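Local coordinates for protein flavoenzyme PA4991 (Pseudomonas aeruginosa PAO1, PDB 5EZ7) that binds one FAD per subunit and probably acts as an FAD-dependent oxidoreductase of the DAO family, with a physiological substrate that is still unknown, at residues 95-104 with 254-262. Numbering follows the deposited sequence.
Sequences RLLSEAHYLW and RITVTTHPT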
# COMPACT_ATOMS: atom_id res chain seq x y z
N ARG A 95 5.97 -6.93 -11.96
CA ARG A 95 7.19 -7.44 -11.39
C ARG A 95 6.98 -7.83 -9.94
O ARG A 95 6.48 -7.03 -9.14
CB ARG A 95 8.28 -6.36 -11.45
CG ARG A 95 9.20 -6.35 -12.68
CD ARG A 95 10.40 -5.39 -12.43
NE ARG A 95 11.35 -5.91 -11.42
CZ ARG A 95 12.52 -5.34 -11.06
NH1 ARG A 95 13.29 -5.95 -10.14
NH2 ARG A 95 12.94 -4.18 -11.57
N LEU A 96 7.34 -9.07 -9.62
CA LEU A 96 7.59 -9.47 -8.26
C LEU A 96 9.06 -9.26 -7.93
O LEU A 96 9.94 -9.61 -8.72
CB LEU A 96 7.32 -10.95 -8.09
CG LEU A 96 5.91 -11.46 -8.24
CD1 LEU A 96 5.89 -12.94 -7.80
CD2 LEU A 96 4.96 -10.58 -7.42
N LEU A 97 9.34 -8.70 -6.78
CA LEU A 97 10.70 -8.67 -6.31
C LEU A 97 11.12 -10.09 -5.88
O LEU A 97 12.23 -10.51 -6.18
CB LEU A 97 10.88 -7.62 -5.19
CG LEU A 97 10.75 -6.15 -5.65
CD1 LEU A 97 10.90 -5.18 -4.48
CD2 LEU A 97 11.73 -5.78 -6.76
N SER A 98 10.21 -10.84 -5.25
CA SER A 98 10.52 -12.18 -4.79
C SER A 98 9.28 -13.00 -4.81
O SER A 98 8.18 -12.53 -4.49
CB SER A 98 11.07 -12.14 -3.37
OG SER A 98 11.53 -13.40 -2.92
N GLU A 99 9.45 -14.25 -5.18
CA GLU A 99 8.36 -15.21 -5.27
C GLU A 99 7.94 -15.70 -3.88
O GLU A 99 6.96 -16.41 -3.76
CB GLU A 99 8.82 -16.42 -6.08
CG GLU A 99 9.21 -16.09 -7.51
CD GLU A 99 8.21 -16.60 -8.53
OE1 GLU A 99 6.99 -16.42 -8.30
OE2 GLU A 99 8.65 -17.21 -9.53
N ALA A 100 8.74 -15.36 -2.87
CA ALA A 100 8.55 -15.83 -1.52
C ALA A 100 9.16 -14.81 -0.56
O ALA A 100 10.15 -14.15 -0.87
CB ALA A 100 9.22 -17.17 -1.34
N HIS A 101 8.51 -14.67 0.58
CA HIS A 101 9.04 -13.96 1.72
C HIS A 101 9.34 -15.05 2.73
O HIS A 101 8.69 -16.08 2.73
CB HIS A 101 8.01 -12.97 2.24
CG HIS A 101 8.51 -12.15 3.37
ND1 HIS A 101 9.31 -11.05 3.19
CD2 HIS A 101 8.34 -12.28 4.71
CE1 HIS A 101 9.61 -10.52 4.37
NE2 HIS A 101 9.02 -11.24 5.30
N TYR A 102 10.35 -14.84 3.58
CA TYR A 102 10.86 -15.91 4.49
C TYR A 102 10.79 -15.51 5.96
O TYR A 102 10.72 -14.30 6.28
CB TYR A 102 12.31 -16.25 4.14
CG TYR A 102 12.48 -16.91 2.79
CD1 TYR A 102 12.35 -16.17 1.61
CD2 TYR A 102 12.77 -18.27 2.68
CE1 TYR A 102 12.50 -16.77 0.36
CE2 TYR A 102 12.93 -18.87 1.44
CZ TYR A 102 12.80 -18.13 0.28
OH TYR A 102 12.97 -18.74 -0.94
N LEU A 103 10.75 -16.52 6.84
CA LEU A 103 11.00 -16.34 8.28
C LEU A 103 12.40 -16.83 8.52
O LEU A 103 12.85 -17.76 7.87
CB LEU A 103 10.04 -17.13 9.19
CG LEU A 103 8.54 -17.01 9.00
CD1 LEU A 103 7.80 -17.89 10.00
CD2 LEU A 103 8.07 -15.55 9.09
N TRP A 104 13.03 -16.23 9.51
CA TRP A 104 14.46 -16.37 9.73
C TRP A 104 14.69 -16.40 11.25
O TRP A 104 14.45 -15.42 11.94
CB TRP A 104 15.12 -15.20 9.02
CG TRP A 104 16.52 -14.91 9.29
CD1 TRP A 104 17.50 -15.75 9.75
CD2 TRP A 104 17.15 -13.65 9.05
NE1 TRP A 104 18.69 -15.06 9.84
CE2 TRP A 104 18.50 -13.78 9.39
CE3 TRP A 104 16.68 -12.40 8.61
CZ2 TRP A 104 19.38 -12.72 9.30
CZ3 TRP A 104 17.57 -11.35 8.52
CH2 TRP A 104 18.90 -11.51 8.86
N ARG A 254 11.90 -8.80 14.70
CA ARG A 254 12.98 -7.93 15.20
C ARG A 254 13.31 -6.89 14.12
O ARG A 254 13.27 -5.68 14.36
CB ARG A 254 14.19 -8.84 15.53
CG ARG A 254 15.43 -8.23 16.20
CD ARG A 254 16.06 -9.25 17.18
NE ARG A 254 17.49 -9.05 17.49
CZ ARG A 254 18.00 -8.24 18.45
NH1 ARG A 254 19.34 -8.18 18.61
NH2 ARG A 254 17.21 -7.48 19.23
N ILE A 255 13.60 -7.39 12.91
CA ILE A 255 13.72 -6.60 11.70
C ILE A 255 13.02 -7.33 10.58
O ILE A 255 12.92 -8.57 10.62
CB ILE A 255 15.19 -6.37 11.28
CG1 ILE A 255 15.88 -7.68 10.88
CG2 ILE A 255 15.97 -5.70 12.41
CD1 ILE A 255 17.15 -7.49 10.06
N THR A 256 12.56 -6.56 9.60
CA THR A 256 11.94 -7.07 8.36
C THR A 256 12.79 -6.49 7.19
O THR A 256 12.89 -5.27 7.04
CB THR A 256 10.40 -6.69 8.27
OG1 THR A 256 9.65 -7.46 9.22
CG2 THR A 256 9.78 -6.99 6.92
N VAL A 257 13.44 -7.37 6.42
CA VAL A 257 14.24 -6.93 5.28
C VAL A 257 13.53 -7.20 3.96
O VAL A 257 13.10 -8.30 3.69
CB VAL A 257 15.61 -7.64 5.21
CG1 VAL A 257 16.48 -7.03 4.10
CG2 VAL A 257 16.35 -7.52 6.52
N THR A 258 13.49 -6.18 3.12
CA THR A 258 13.20 -6.35 1.68
C THR A 258 14.31 -5.71 0.85
O THR A 258 14.94 -4.74 1.28
CB THR A 258 11.82 -5.75 1.35
OG1 THR A 258 11.69 -4.42 1.91
CG2 THR A 258 10.74 -6.64 1.97
N THR A 259 14.61 -6.30 -0.30
CA THR A 259 15.65 -5.78 -1.21
C THR A 259 15.03 -5.11 -2.45
O THR A 259 14.18 -5.70 -3.11
CB THR A 259 16.62 -6.90 -1.64
OG1 THR A 259 17.18 -7.46 -0.47
CG2 THR A 259 17.78 -6.34 -2.55
N HIS A 260 15.52 -3.92 -2.77
CA HIS A 260 15.01 -3.11 -3.88
C HIS A 260 16.12 -2.69 -4.87
O HIS A 260 16.94 -1.85 -4.54
CB HIS A 260 14.26 -1.92 -3.30
CG HIS A 260 13.24 -2.32 -2.26
ND1 HIS A 260 11.91 -2.58 -2.57
CD2 HIS A 260 13.36 -2.57 -0.94
CE1 HIS A 260 11.27 -2.95 -1.48
NE2 HIS A 260 12.12 -2.96 -0.48
N PRO A 261 16.14 -3.26 -6.10
CA PRO A 261 17.08 -2.83 -7.14
C PRO A 261 16.97 -1.34 -7.47
O PRO A 261 15.89 -0.81 -7.43
CB PRO A 261 16.65 -3.65 -8.36
CG PRO A 261 15.98 -4.85 -7.79
CD PRO A 261 15.24 -4.32 -6.61
N THR A 262 18.08 -0.70 -7.77
CA THR A 262 18.04 0.70 -8.15
C THR A 262 18.42 0.85 -9.59
O THR A 262 19.03 -0.04 -10.17
CB THR A 262 18.90 1.59 -7.23
OG1 THR A 262 20.26 1.10 -7.13
CG2 THR A 262 18.31 1.63 -5.88
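L97 carries one apolar end of the contact, W104 the other. L97 CD1 meets the H260 ring obliquely, 3.4 Å from ND1. The same methyl lies 3.6 Å from the T259 carbonyl oxygen, while L97 CD2 packs 3.8 Å from P261 CD. With CG anti to the carbonyl carbon (chi1 -68°) and an extended chi2, L97 points at H260 and crosses that side chain at about a right angle. The W104 ring, CG anti to the backbone N (chi1 168°), is directed toward 255-261; its CZ3 comes within 4.2 Å of I255 CD1, and V257 CG2 lies at the ring edge. Between them H101 makes looser contact, CE1 standing 4.2 Å from V257 O. P261 CG sits at the edge of the exposed R95 guanidinium, 3.7 Å from NH1.

The side-chain hydrogen bonds lie within each segment. T258 OG1 and H260 NE2 are 2.8 Å apart, a bond that restrains rotation of the imidazole next to L97; T258 OG1 also bonds NE2 of Q50, an FAD-binding residue. S98 OG donates to A100 O at 2.6 Å, in the carbonyl plane.

L97 and S98 form a classic beta bulge opposite V154. L97 thus packs strand 96-98 of a small antiparallel sheet against strand 255-261, whereas W104 reaches 255-261 across strand 244-246 within the large mixed sheet beside the flavin, consistent with the substrate domain of DAO-family enzymes.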